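Long-range contacts in peptidase, C14 family (Geobacter sulfurreducens PCA, PDB 3BIJ), which is of unknown function but probably acts as a caspase-like cysteine endopeptidase: residues 4-10 and 45-51; 64-68 and 118-122; 77-83 and 129-134; 203-209 and 255-261. All blocks are in the same frame, centred on the assembly; numbering follows the deposited sequence.

Contact 1. Residues 4-10 and 45-51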
loop_
_atom_site.group_PDB
_atom_site.type_symbol
_atom_site.label_atom_id
_atom_site.label_comp_id
_atom_site.label_asym_id
_atom_site.label_seq_id
_atom_site.Cartn_x
_atom_site.Cartn_y
_atom_site.Cartn_z
ATOM N N GLY A 4 40.479 -28.992 7.074
ATOM C CA GLY A 4 39.122 -28.621 6.712
ATOM C C GLY A 4 38.733 -28.825 5.262
ATOM O O GLY A 4 39.522 -28.555 4.356
ATOM N N ILE A 5 37.510 -29.307 5.049
ATOM C CA ILE A 5 36.984 -29.540 3.709
ATOM C C ILE A 5 35.670 -28.786 3.570
ATOM O O ILE A 5 34.773 -28.918 4.398
ATOM C CB ILE A 5 36.708 -31.039 3.438
ATOM C CG1 ILE A 5 38.016 -31.820 3.425
ATOM C CG2 ILE A 5 35.946 -31.194 2.123
ATOM C CD1 ILE A 5 37.837 -33.309 3.283
ATOM N N ALA A 6 35.563 -28.007 2.505
ATOM C CA ALA A 6 34.369 -27.233 2.254
ATOM C C ALA A 6 33.734 -27.627 0.921
ATOM O O ALA A 6 34.435 -27.974 -0.039
ATOM C CB ALA A 6 34.716 -25.744 2.256
ATOM N N LEU A 7 32.405 -27.565 0.879
ATOM C CA LEU A 7 31.621 -27.877 -0.315
ATOM C C LEU A 7 30.644 -26.717 -0.556
ATOM O O LEU A 7 29.662 -26.566 0.168
ATOM C CB LEU A 7 30.814 -29.162 -0.113
ATOM C CG LEU A 7 30.600 -30.088 -1.313
ATOM C CD1 LEU A 7 29.394 -30.985 -1.036
ATOM C CD2 LEU A 7 30.387 -29.305 -2.578
ATOM N N ALA A 8 30.919 -25.898 -1.566
ATOM C CA ALA A 8 30.066 -24.764 -1.883
ATOM C C ALA A 8 29.164 -25.165 -3.039
ATOM O O ALA A 8 29.645 -25.512 -4.118
ATOM C CB ALA A 8 30.920 -23.549 -2.268
ATOM N N LEU A 9 27.858 -25.127 -2.801
ATOM C CA LEU A 9 26.882 -25.489 -3.811
ATOM C C LEU A 9 26.082 -24.270 -4.209
ATOM O O LEU A 9 25.633 -23.505 -3.356
ATOM C CB LEU A 9 25.923 -26.543 -3.272
ATOM C CG LEU A 9 26.526 -27.845 -2.729
ATOM C CD1 LEU A 9 25.414 -28.727 -2.174
ATOM C CD2 LEU A 9 27.272 -28.567 -3.840
ATOM N N GLY A 10 25.896 -24.097 -5.510
ATOM C CA GLY A 10 25.131 -22.972 -6.014
ATOM C C GLY A 10 24.387 -23.384 -7.272
ATOM O O GLY A 10 24.995 -23.845 -8.242
ATOM N N PHE A 45 40.656 -24.014 3.856
ATOM C CA PHE A 45 39.753 -25.098 3.494
ATOM C C PHE A 45 40.097 -25.691 2.129
ATOM O O PHE A 45 40.532 -24.980 1.227
ATOM C CB PHE A 45 38.313 -24.566 3.454
ATOM C CG PHE A 45 37.561 -24.718 4.750
ATOM C CD1 PHE A 45 37.075 -25.965 5.141
ATOM C CD2 PHE A 45 37.341 -23.611 5.585
ATOM C CE1 PHE A 45 36.384 -26.117 6.339
ATOM C CE2 PHE A 45 36.651 -23.750 6.785
ATOM C CZ PHE A 45 36.170 -25.008 7.168
ATOM N N ALA A 46 39.929 -27.000 1.985
ATOM C CA ALA A 46 40.143 -27.639 0.696
ATOM C C ALA A 46 38.744 -27.534 0.088
ATOM O O ALA A 46 37.899 -28.400 0.322
ATOM C CB ALA A 46 40.532 -29.104 0.878
ATOM N N VAL A 47 38.500 -26.474 -0.673
ATOM C CA VAL A 47 37.187 -26.242 -1.258
ATOM C C VAL A 47 36.903 -26.892 -2.609
ATOM O O VAL A 47 37.784 -27.017 -3.460
ATOM C CB VAL A 47 36.914 -24.718 -1.371
ATOM C CG1 VAL A 47 38.004 -24.063 -2.178
ATOM C CG2 VAL A 47 35.553 -24.470 -2.015
ATOM N N THR A 48 35.647 -27.302 -2.778
ATOM C CA THR A 48 35.139 -27.935 -3.995
ATOM C C THR A 48 33.844 -27.192 -4.311
ATOM O O THR A 48 32.926 -27.178 -3.493
ATOM C CB THR A 48 34.781 -29.414 -3.749
ATOM O OG1 THR A 48 35.930 -30.104 -3.247
ATOM C CG2 THR A 48 34.310 -30.080 -5.030
ATOM N N THR A 49 33.767 -26.581 -5.483
ATOM C CA THR A 49 32.585 -25.828 -5.884
ATOM C C THR A 49 31.760 -26.560 -6.956
ATOM O O THR A 49 32.304 -27.069 -7.940
ATOM C CB THR A 49 32.998 -24.444 -6.452
ATOM O OG1 THR A 49 33.941 -23.833 -5.568
ATOM C CG2 THR A 49 31.796 -23.532 -6.595
ATOM N N LEU A 50 30.445 -26.607 -6.763
ATOM C CA LEU A 50 29.552 -27.238 -7.723
ATOM C C LEU A 50 28.501 -26.222 -8.143
ATOM O O LEU A 50 27.697 -25.777 -7.321
ATOM C CB LEU A 50 28.890 -28.474 -7.113
ATOM C CG LEU A 50 29.869 -29.623 -6.829
ATOM C CD1 LEU A 50 29.139 -30.805 -6.227
ATOM C CD2 LEU A 50 30.562 -30.046 -8.133
HETATM N N MSE A 51 28.518 -25.851 -9.424
HETATM C CA MSE A 51 27.583 -24.862 -9.953
HETATM C C MSE A 51 26.492 -25.530 -10.767
HETATM O O MSE A 51 26.776 -26.355 -11.622
HETATM C CB MSE A 51 28.315 -23.857 -10.846
HETATM C CG MSE A 51 29.643 -23.360 -10.300
HETATM SE SE MSE A 51 29.496 -21.947 -8.977
HETATM C CE MSE A 51 28.654 -22.874 -7.606
#

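Contact 2. Residues 64-68 and 118-122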
loop_
_atom_site.group_PDB
_atom_site.type_symbol
_atom_site.label_atom_id
_atom_site.label_comp_id
_atom_site.label_asym_id
_atom_site.label_seq_id
_atom_site.Cartn_x
_atom_site.Cartn_y
_atom_site.Cartn_z
ATOM N N ILE A 64 30.018 -35.233 -0.195
ATOM C CA ILE A 64 29.811 -35.251 1.245
ATOM C C ILE A 64 30.310 -36.585 1.783
ATOM O O ILE A 64 30.918 -36.641 2.854
ATOM C CB ILE A 64 28.318 -35.072 1.623
ATOM C CG1 ILE A 64 27.806 -33.723 1.122
ATOM C CG2 ILE A 64 28.157 -35.119 3.145
ATOM C CD1 ILE A 64 26.313 -33.521 1.304
ATOM N N GLY A 65 30.065 -37.652 1.028
ATOM C CA GLY A 65 30.501 -38.972 1.453
ATOM C C GLY A 65 32.007 -39.031 1.612
ATOM O O GLY A 65 32.531 -39.549 2.602
ATOM N N LYS A 66 32.707 -38.494 0.622
ATOM C CA LYS A 66 34.157 -38.474 0.656
ATOM C C LYS A 66 34.593 -37.801 1.952
ATOM O O LYS A 66 35.321 -38.391 2.760
ATOM C CB LYS A 66 34.703 -37.709 -0.553
ATOM C CG LYS A 66 34.371 -38.358 -1.895
ATOM C CD LYS A 66 34.951 -39.771 -1.977
ATOM C CE LYS A 66 34.625 -40.496 -3.297
ATOM N NZ LYS A 66 35.175 -39.827 -4.520
ATOM N N ALA A 67 34.121 -36.574 2.156
ATOM C CA ALA A 67 34.451 -35.810 3.357
ATOM C C ALA A 67 34.246 -36.608 4.639
ATOM O O ALA A 67 35.147 -36.691 5.471
ATOM C CB ALA A 67 33.626 -34.538 3.409
ATOM N N ALA A 68 33.068 -37.199 4.796
ATOM C CA ALA A 68 32.779 -37.968 5.999
ATOM C C ALA A 68 33.846 -39.019 6.282
ATOM O O ALA A 68 34.122 -39.322 7.445
ATOM C CB ALA A 68 31.408 -38.624 5.884
ATOM N N LEU A 118 23.574 -38.266 5.654
ATOM C CA LEU A 118 24.938 -38.042 5.195
ATOM C C LEU A 118 25.739 -37.329 6.289
ATOM O O LEU A 118 26.892 -37.682 6.568
ATOM C CB LEU A 118 24.933 -37.214 3.905
ATOM C CG LEU A 118 25.144 -37.946 2.572
ATOM C CD1 LEU A 118 24.400 -39.256 2.558
ATOM C CD2 LEU A 118 24.679 -37.061 1.439
ATOM N N LEU A 119 25.126 -36.336 6.924
ATOM C CA LEU A 119 25.810 -35.610 7.987
ATOM C C LEU A 119 26.096 -36.523 9.177
ATOM O O LEU A 119 27.020 -36.270 9.955
ATOM C CB LEU A 119 24.967 -34.418 8.444
ATOM C CG LEU A 119 24.729 -33.338 7.387
ATOM C CD1 LEU A 119 23.887 -32.234 7.988
ATOM C CD2 LEU A 119 26.043 -32.776 6.888
ATOM N N GLY A 120 25.300 -37.582 9.308
ATOM C CA GLY A 120 25.465 -38.515 10.408
ATOM C C GLY A 120 26.609 -39.483 10.193
ATOM O O GLY A 120 26.947 -40.265 11.082
ATOM N N LYS A 121 27.211 -39.436 9.010
ATOM C CA LYS A 121 28.325 -40.326 8.694
ATOM C C LYS A 121 29.685 -39.748 9.078
ATOM O O LYS A 121 30.720 -40.380 8.857
ATOM C CB LYS A 121 28.331 -40.670 7.202
ATOM C CG LYS A 121 27.214 -41.595 6.774
ATOM C CD LYS A 121 27.267 -41.852 5.288
ATOM C CE LYS A 121 26.090 -42.710 4.855
ATOM N NZ LYS A 121 26.041 -42.911 3.369
ATOM N N PHE A 122 29.684 -38.548 9.651
ATOM C CA PHE A 122 30.927 -37.903 10.059
ATOM C C PHE A 122 31.411 -38.400 11.415
ATOM O O PHE A 122 30.620 -38.866 12.233
ATOM C CB PHE A 122 30.763 -36.375 10.104
ATOM C CG PHE A 122 30.735 -35.718 8.746
ATOM C CD1 PHE A 122 29.574 -35.704 7.985
ATOM C CD2 PHE A 122 31.889 -35.146 8.213
ATOM C CE1 PHE A 122 29.563 -35.131 6.715
ATOM C CE2 PHE A 122 31.883 -34.572 6.943
ATOM C CZ PHE A 122 30.721 -34.568 6.196
#

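Contact 3. Residues 77-83 and 129-134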
loop_
_atom_site.group_PDB
_atom_site.type_symbol
_atom_site.label_atom_id
_atom_site.label_comp_id
_atom_site.label_asym_id
_atom_site.label_seq_id
_atom_site.Cartn_x
_atom_site.Cartn_y
_atom_site.Cartn_z
ATOM N N PHE A 77 34.115 -29.907 8.622
ATOM C CA PHE A 77 33.511 -29.937 7.303
ATOM C C PHE A 77 32.576 -28.742 7.153
ATOM O O PHE A 77 31.777 -28.455 8.042
ATOM C CB PHE A 77 32.720 -31.226 7.124
ATOM C CG PHE A 77 31.971 -31.293 5.832
ATOM C CD1 PHE A 77 32.644 -31.255 4.624
ATOM C CD2 PHE A 77 30.587 -31.406 5.819
ATOM C CE1 PHE A 77 31.950 -31.329 3.412
ATOM C CE2 PHE A 77 29.880 -31.482 4.614
ATOM C CZ PHE A 77 30.565 -31.444 3.412
HETATM N N MSE A 78 32.684 -28.040 6.033
HETATM C CA MSE A 78 31.828 -26.899 5.785
HETATM C C MSE A 78 30.970 -27.125 4.548
HETATM O O MSE A 78 31.489 -27.416 3.464
HETATM C CB MSE A 78 32.652 -25.637 5.578
HETATM C CG MSE A 78 31.805 -24.397 5.539
HETATM SE SE MSE A 78 32.740 -22.847 4.956
HETATM C CE MSE A 78 31.511 -22.243 3.606
ATOM N N LEU A 79 29.660 -26.977 4.709
ATOM C CA LEU A 79 28.725 -27.145 3.601
ATOM C C LEU A 79 27.873 -25.900 3.440
ATOM O O LEU A 79 27.144 -25.526 4.353
ATOM C CB LEU A 79 27.806 -28.344 3.848
ATOM C CG LEU A 79 26.644 -28.575 2.869
ATOM C CD1 LEU A 79 27.153 -28.643 1.434
ATOM C CD2 LEU A 79 25.941 -29.890 3.235
ATOM N N SER A 80 27.971 -25.254 2.288
ATOM C CA SER A 80 27.168 -24.071 2.038
ATOM C C SER A 80 26.296 -24.400 0.838
ATOM O O SER A 80 26.725 -25.133 -0.052
ATOM C CB SER A 80 28.038 -22.848 1.739
ATOM O OG SER A 80 28.740 -23.011 0.526
ATOM N N TYR A 81 25.075 -23.872 0.821
ATOM C CA TYR A 81 24.152 -24.145 -0.268
ATOM C C TYR A 81 23.239 -22.986 -0.609
ATOM O O TYR A 81 22.599 -22.395 0.264
ATOM C CB TYR A 81 23.282 -25.371 0.066
ATOM C CG TYR A 81 22.099 -25.601 -0.867
ATOM C CD1 TYR A 81 20.829 -25.079 -0.583
ATOM C CD2 TYR A 81 22.255 -26.321 -2.049
ATOM C CE1 TYR A 81 19.753 -25.273 -1.460
ATOM C CE2 TYR A 81 21.196 -26.515 -2.933
ATOM C CZ TYR A 81 19.948 -25.990 -2.637
ATOM O OH TYR A 81 18.905 -26.174 -3.519
ATOM N N SER A 82 23.193 -22.659 -1.891
ATOM C CA SER A 82 22.308 -21.623 -2.369
ATOM C C SER A 82 21.559 -22.222 -3.538
ATOM O O SER A 82 22.145 -22.594 -4.557
ATOM C CB SER A 82 23.075 -20.367 -2.777
ATOM O OG SER A 82 23.445 -19.635 -1.626
ATOM N N GLY A 83 20.254 -22.352 -3.354
ATOM C CA GLY A 83 19.405 -22.914 -4.384
ATOM C C GLY A 83 17.984 -22.910 -3.871
ATOM O O GLY A 83 17.697 -22.298 -2.846
ATOM N N LEU A 129 29.883 -27.419 9.785
ATOM C CA LEU A 129 29.294 -26.094 9.634
ATOM C C LEU A 129 28.487 -26.034 8.345
ATOM O O LEU A 129 29.044 -26.206 7.265
ATOM C CB LEU A 129 30.399 -25.042 9.599
ATOM C CG LEU A 129 29.967 -23.589 9.451
ATOM C CD1 LEU A 129 29.187 -23.153 10.670
ATOM C CD2 LEU A 129 31.206 -22.734 9.255
ATOM N N VAL A 130 27.182 -25.785 8.451
ATOM C CA VAL A 130 26.310 -25.734 7.269
ATOM C C VAL A 130 25.608 -24.383 7.055
ATOM O O VAL A 130 24.955 -23.868 7.960
ATOM C CB VAL A 130 25.191 -26.821 7.347
ATOM C CG1 VAL A 130 24.361 -26.789 6.085
ATOM C CG2 VAL A 130 25.784 -28.200 7.557
ATOM N N PHE A 131 25.754 -23.814 5.861
ATOM C CA PHE A 131 25.084 -22.563 5.521
ATOM C C PHE A 131 24.075 -22.893 4.428
ATOM O O PHE A 131 24.445 -23.416 3.372
ATOM C CB PHE A 131 26.053 -21.507 4.983
ATOM C CG PHE A 131 26.936 -20.909 6.032
ATOM C CD1 PHE A 131 28.187 -21.456 6.309
ATOM C CD2 PHE A 131 26.498 -19.817 6.778
ATOM C CE1 PHE A 131 28.988 -20.925 7.319
ATOM C CE2 PHE A 131 27.288 -19.279 7.789
ATOM C CZ PHE A 131 28.540 -19.834 8.064
ATOM N N SER A 132 22.804 -22.608 4.681
ATOM C CA SER A 132 21.775 -22.874 3.688
ATOM C C SER A 132 20.998 -21.596 3.399
ATOM O O SER A 132 20.091 -21.250 4.149
ATOM C CB SER A 132 20.826 -23.963 4.198
ATOM O OG SER A 132 19.790 -24.240 3.262
ATOM N N ASP A 133 21.362 -20.890 2.327
ATOM C CA ASP A 133 20.673 -19.652 1.953
ATOM C C ASP A 133 19.547 -20.071 1.033
ATOM O O ASP A 133 19.573 -19.817 -0.173
ATOM C CB ASP A 133 21.609 -18.686 1.218
ATOM C CG ASP A 133 20.997 -17.305 1.038
ATOM O OD1 ASP A 133 19.775 -17.168 1.266
ATOM O OD2 ASP A 133 21.734 -16.362 0.662
ATOM N N SER A 134 18.563 -20.731 1.625
ATOM C CA SER A 134 17.420 -21.242 0.888
ATOM C C SER A 134 16.193 -21.223 1.808
ATOM O O SER A 134 16.286 -20.819 2.967
ATOM C CB SER A 134 17.728 -22.672 0.434
ATOM O OG SER A 134 16.704 -23.196 -0.373
#

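Contact 4. Residues 203-209 and 255-261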
loop_
_atom_site.group_PDB
_atom_site.type_symbol
_atom_site.label_atom_id
_atom_site.label_comp_id
_atom_site.label_asym_id
_atom_site.label_seq_id
_atom_site.Cartn_x
_atom_site.Cartn_y
_atom_site.Cartn_z
ATOM N N LEU A 203 26.238 -27.421 13.273
ATOM C CA LEU A 203 25.891 -26.025 13.486
ATOM C C LEU A 203 25.326 -25.618 12.140
ATOM O O LEU A 203 26.065 -25.363 11.181
ATOM C CB LEU A 203 27.115 -25.170 13.837
ATOM C CG LEU A 203 26.930 -23.645 13.807
ATOM C CD1 LEU A 203 25.669 -23.275 14.508
ATOM C CD2 LEU A 203 28.117 -22.940 14.438
ATOM N N LEU A 204 24.000 -25.593 12.074
ATOM C CA LEU A 204 23.277 -25.265 10.856
ATOM C C LEU A 204 22.757 -23.832 10.912
ATOM O O LEU A 204 21.953 -23.498 11.779
ATOM C CB LEU A 204 22.119 -26.243 10.727
ATOM C CG LEU A 204 21.782 -26.846 9.369
ATOM C CD1 LEU A 204 20.996 -28.128 9.598
ATOM C CD2 LEU A 204 21.012 -25.848 8.508
ATOM N N ILE A 205 23.228 -22.992 9.994
ATOM C CA ILE A 205 22.799 -21.599 9.913
ATOM C C ILE A 205 22.090 -21.433 8.580
ATOM O O ILE A 205 22.727 -21.462 7.526
ATOM C CB ILE A 205 23.999 -20.625 9.964
ATOM C CG1 ILE A 205 24.667 -20.673 11.344
ATOM C CG2 ILE A 205 23.544 -19.219 9.657
ATOM C CD1 ILE A 205 25.957 -19.863 11.467
ATOM N N SER A 206 20.769 -21.279 8.626
ATOM C CA SER A 206 19.976 -21.113 7.410
ATOM C C SER A 206 19.604 -19.653 7.161
ATOM O O SER A 206 19.658 -18.817 8.068
ATOM C CB SER A 206 18.708 -21.953 7.501
ATOM O OG SER A 206 17.947 -21.573 8.637
ATOM N N GLY A 207 19.198 -19.356 5.930
ATOM C CA GLY A 207 18.843 -17.995 5.569
ATOM C C GLY A 207 17.567 -17.441 6.177
ATOM O O GLY A 207 17.371 -16.224 6.245
ATOM N N CYS A 208 16.677 -18.316 6.620
ATOM C CA CYS A 208 15.428 -17.836 7.202
ATOM C C CYS A 208 14.772 -18.854 8.136
ATOM O O CYS A 208 15.257 -19.975 8.288
ATOM C CB CYS A 208 14.455 -17.464 6.077
ATOM S SG CYS A 208 13.869 -18.880 5.099
ATOM N N GLN A 209 13.664 -18.442 8.753
ATOM C CA GLN A 209 12.902 -19.291 9.667
ATOM C C GLN A 209 11.950 -20.165 8.845
ATOM O O GLN A 209 11.685 -19.875 7.671
ATOM C CB GLN A 209 12.074 -18.447 10.645
ATOM C CG GLN A 209 12.868 -17.439 11.456
ATOM C CD GLN A 209 13.856 -18.077 12.396
ATOM O OE1 GLN A 209 14.909 -17.514 12.659
ATOM N NE2 GLN A 209 13.515 -19.247 12.928
ATOM N N GLN A 255 12.642 -11.878 7.133
ATOM C CA GLN A 255 13.690 -12.845 6.810
ATOM C C GLN A 255 14.763 -12.850 7.896
ATOM O O GLN A 255 15.613 -11.960 7.947
ATOM C CB GLN A 255 14.364 -12.553 5.462
ATOM C CG GLN A 255 15.156 -13.776 5.005
ATOM C CD GLN A 255 15.876 -13.624 3.676
ATOM O OE1 GLN A 255 15.462 -12.870 2.807
ATOM N NE2 GLN A 255 16.945 -14.377 3.510
ATOM N N THR A 256 14.726 -13.859 8.761
ATOM C CA THR A 256 15.685 -13.960 9.855
ATOM C C THR A 256 16.436 -15.274 9.776
ATOM O O THR A 256 15.833 -16.339 9.900
ATOM C CB THR A 256 14.990 -13.911 11.244
ATOM O OG1 THR A 256 14.110 -12.785 11.308
ATOM C CG2 THR A 256 16.031 -13.797 12.355
ATOM N N PRO A 257 17.761 -15.222 9.547
ATOM C CA PRO A 257 18.510 -16.479 9.476
ATOM C C PRO A 257 18.465 -17.165 10.834
ATOM O O PRO A 257 18.399 -16.504 11.874
ATOM C CB PRO A 257 19.913 -16.031 9.046
ATOM C CG PRO A 257 19.974 -14.584 9.439
ATOM C CD PRO A 257 18.595 -14.087 9.113
ATOM N N ASN A 258 18.475 -18.494 10.811
ATOM C CA ASN A 258 18.401 -19.284 12.028
ATOM C C ASN A 258 19.722 -19.924 12.447
ATOM O O ASN A 258 20.562 -20.282 11.616
ATOM C CB ASN A 258 17.357 -20.375 11.850
ATOM C CG ASN A 258 16.822 -20.881 13.161
ATOM O OD1 ASN A 258 16.563 -22.071 13.308
ATOM N ND2 ASN A 258 16.642 -19.978 14.126
ATOM N N PHE A 259 19.875 -20.081 13.756
ATOM C CA PHE A 259 21.060 -20.672 14.354
ATOM C C PHE A 259 20.633 -21.971 15.060
ATOM O O PHE A 259 20.161 -21.949 16.197
ATOM C CB PHE A 259 21.659 -19.661 15.342
ATOM C CG PHE A 259 23.022 -20.030 15.858
ATOM C CD1 PHE A 259 23.165 -20.915 16.919
ATOM C CD2 PHE A 259 24.164 -19.485 15.285
ATOM C CE1 PHE A 259 24.425 -21.249 17.400
ATOM C CE2 PHE A 259 25.419 -19.816 15.761
ATOM C CZ PHE A 259 25.547 -20.697 16.819
ATOM N N PHE A 260 20.812 -23.095 14.371
ATOM C CA PHE A 260 20.429 -24.412 14.877
ATOM C C PHE A 260 21.632 -25.332 15.126
ATOM O O PHE A 260 22.499 -25.474 14.261
ATOM C CB PHE A 260 19.500 -25.067 13.860
ATOM C CG PHE A 260 18.855 -26.320 14.349
ATOM C CD1 PHE A 260 17.914 -26.271 15.374
ATOM C CD2 PHE A 260 19.172 -27.551 13.782
ATOM C CE1 PHE A 260 17.288 -27.430 15.835
ATOM C CE2 PHE A 260 18.555 -28.726 14.232
ATOM C CZ PHE A 260 17.607 -28.664 15.264
ATOM N N THR A 261 21.676 -25.960 16.303
ATOM C CA THR A 261 22.760 -26.880 16.648
ATOM C C THR A 261 22.196 -28.283 16.846
ATOM O O THR A 261 21.129 -28.446 17.419
ATOM C CB THR A 261 23.472 -26.488 17.955
ATOM O OG1 THR A 261 22.538 -26.527 19.039
ATOM C CG2 THR A 261 24.073 -25.097 17.850
#

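Contact 1. Residues 4-10 and 45-51
F45 and G4 meet at the tight end of a parallel strand pair, the two strands of a beta-alpha-beta unit whose crossover is helix 29-42. The ring of F45 turns back across the neighbouring strand: CD1 comes to 3.3 Å from G4 C, the edge faces I5 N, and A6 CB sits 3.7 Å from that same CD1. A CB on G4 would run into the ring, which fits the glycine found here. On the face carrying A6 and A8, the small methyls lie beside V47 and T49, and helix 29-42 packs over this side through A37.

The other face is looser toward the edge strand. A46 and T48 are exposed there, whereas I5, L7 and L9 turn to helix 57-70. L7 bridges the two regimes, its CD2 reaching 3.4 Å from T48 O; farther on, L9 and L50 lie side by side, with CD2 of L9 3.7 Å from CB of L50.

Six backbone hydrogen bonds tie the strands, but unevenly. At A46 O the A6 amide arrives from above the carbonyl plane, 56° out of it, while L50 N meets A8 O almost head-on. M51, a selenomethionine, closes the pair: bends at chi2 (-81°) and chi3 (66°) fold its chain back until CE rests 3.7 Å from G10 N.

Contact 2. Residues 64-68 and 118-122
The amide of A68, already committed to the helical hydrogen bond from A68 N to I64 O (3.0 Å), lies beside the F122 ring, whose CE2 is 3.6 Å from A68 N. The ring is spread against this turn of helix 57-70. A68 CA stands over one face in a CH-pi contact, 3.8 Å from the centroid and 18° off the ring normal, while I64 CG2 approaches from the edge, near the ring plane. With CG of F122 anti to its own carbonyl carbon (chi1 -75°), the ring is carried back toward the helix, and CE2 also meets A67 CB at 3.9 Å.

The chain reaches this position through a type I turn from L119 to F122. One residue earlier, K121 N bonds L118 O (3.0 Å) as the chain leaves the helix, and K121 O comes to 3.5 Å from A68 CB. Of the K121 side chain, CB meets A68 CB; beyond CG the extended chain leads away. At the other end of the contact CG2 of I64 lies between F122 CE1 and L118 CB, and CD1 of I64 packs on L118 CD2 at 3.9 Å, the two side chains crossing at about a right angle.

Beneath lies the sheet, where F77 stacks on F122 and L79 touches I64. Neighbouring connections of this kind, helix 57-70 leading into strand 76-89 and helix 112-119 into strand 127-133, side by side on one sheet face, are consistent with the alpha/beta/alpha layering of the caspase-like fold.

Contact 3. Residues 77-83 and 129-134
Y81 and S134 both direct their side chains away from their own backbone N: CG of Y81 (chi1 169°) and OG of S134 (chi1 -176°) each stand opposite it. These torsions bring the serine to the edge of the tyrosine ring, S134 CB lying 3.8 Å from Y81 CE1, and let S134 OG donate a hydrogen bond to G83 O at 2.8 Å. The hydroxyl approaches from above the carbonyl plane, 42° out of it. With an alanine here the hydroxyl is gone, and G83 O would probably be left without this mate, the two chain ends less firmly joined where they diverge beyond the strands.

Before that point the strands run almost exactly parallel. Their bonds are short, including F131 N to L79 O at 2.7 Å, in the carbonyl plane, and D133 N to Y81 O at 2.8 Å. On one face, M78 (a selenomethionine) and L129 lie side by side, CG of M78 4.1 Å from CD2 of L129, and S80 CB meets F131 CB at 4.0 Å. Farther along, S82 OG touches D133 CB, but the polar ends look elsewhere: S82 OG is hydrogen-bonded to D32, D133 OD2 to T224, and Y81 OH to H84 O.

This buried pair forms the middle of the sheet. In caspase-like peptidases the carboxyl ends of the corresponding strands carry the catalytic histidine and cysteine. Helix 222-231 packs against F131 and D133, helix 29-42 against M78 and S80, and strand 4-10 borders strand 76-89 on its other side.

Contact 4. Residues 203-209 and 255-261
L204 and F260 form a hydrogen-bonded pair of antiparallel strands, their amides exchanging bonds both ways (L204 N to F260 O, 2.7 Å), and the pattern repeats less straight at S206 and N258. Among the side chains, L203 and F259 share one face of the sheet. CD1 of L203 sits over the ring of F259 in a CH-pi contact, 3.7 Å from the centroid and 21° off the normal; the phenylalanine, its CG anti to the backbone N (chi1 -170°), swings across to receive it. I205 CG1 reaches the same ring at CD2, 4.1 Å away. On the opposite face S206 OG rests 3.5 Å from N258 CB.

Past the strands, C208 CA lies 3.1 Å from T256 O, and Q255, extended beyond CG, sends NE2 to G207 O in a weak hydrogen bond of 3.3 Å, while its OE1 is held by Q215 N. The bent chain of Q209 crosses T256 obliquely, CG 3.5 Å from T256 O, and lies at about a right angle to N258. A glycine in place of Q209 would probably open a gap beside T256 and N258.

Here N211 of the second subunit hydrogen-bonds T256 OG1, and its Q209 and N258 pack on their counterparts. Helices 240-250 and 267-271 pack against L203 and F259, helix 222-231 touches I205 and P257, and strand 127-133 borders strand 201-206 on its other side.

Overall arrangement
Three of the four contacts are steps across one mixed sheet. Contact 1 joins its outer parallel strands, contact 3 the central ones and contact 4 the antiparallel end; the centres of contacts 1 and 3, and of 3 and 4, are about 10 Å apart, and backbone bonds link each neighbouring pair. Contacts 1 and 4, about 20 Å apart, do not touch. Contact 2 lies on one face, about 14 Å from contacts 1 and 3, where I64 meets L7 and L79. Along the chain, contact 1 closes first, contacts 2 and 3 interleave, and contact 4 follows, so helices and strands alternate to build one continuous caspase-like domain, with a second subunit met at contact 4.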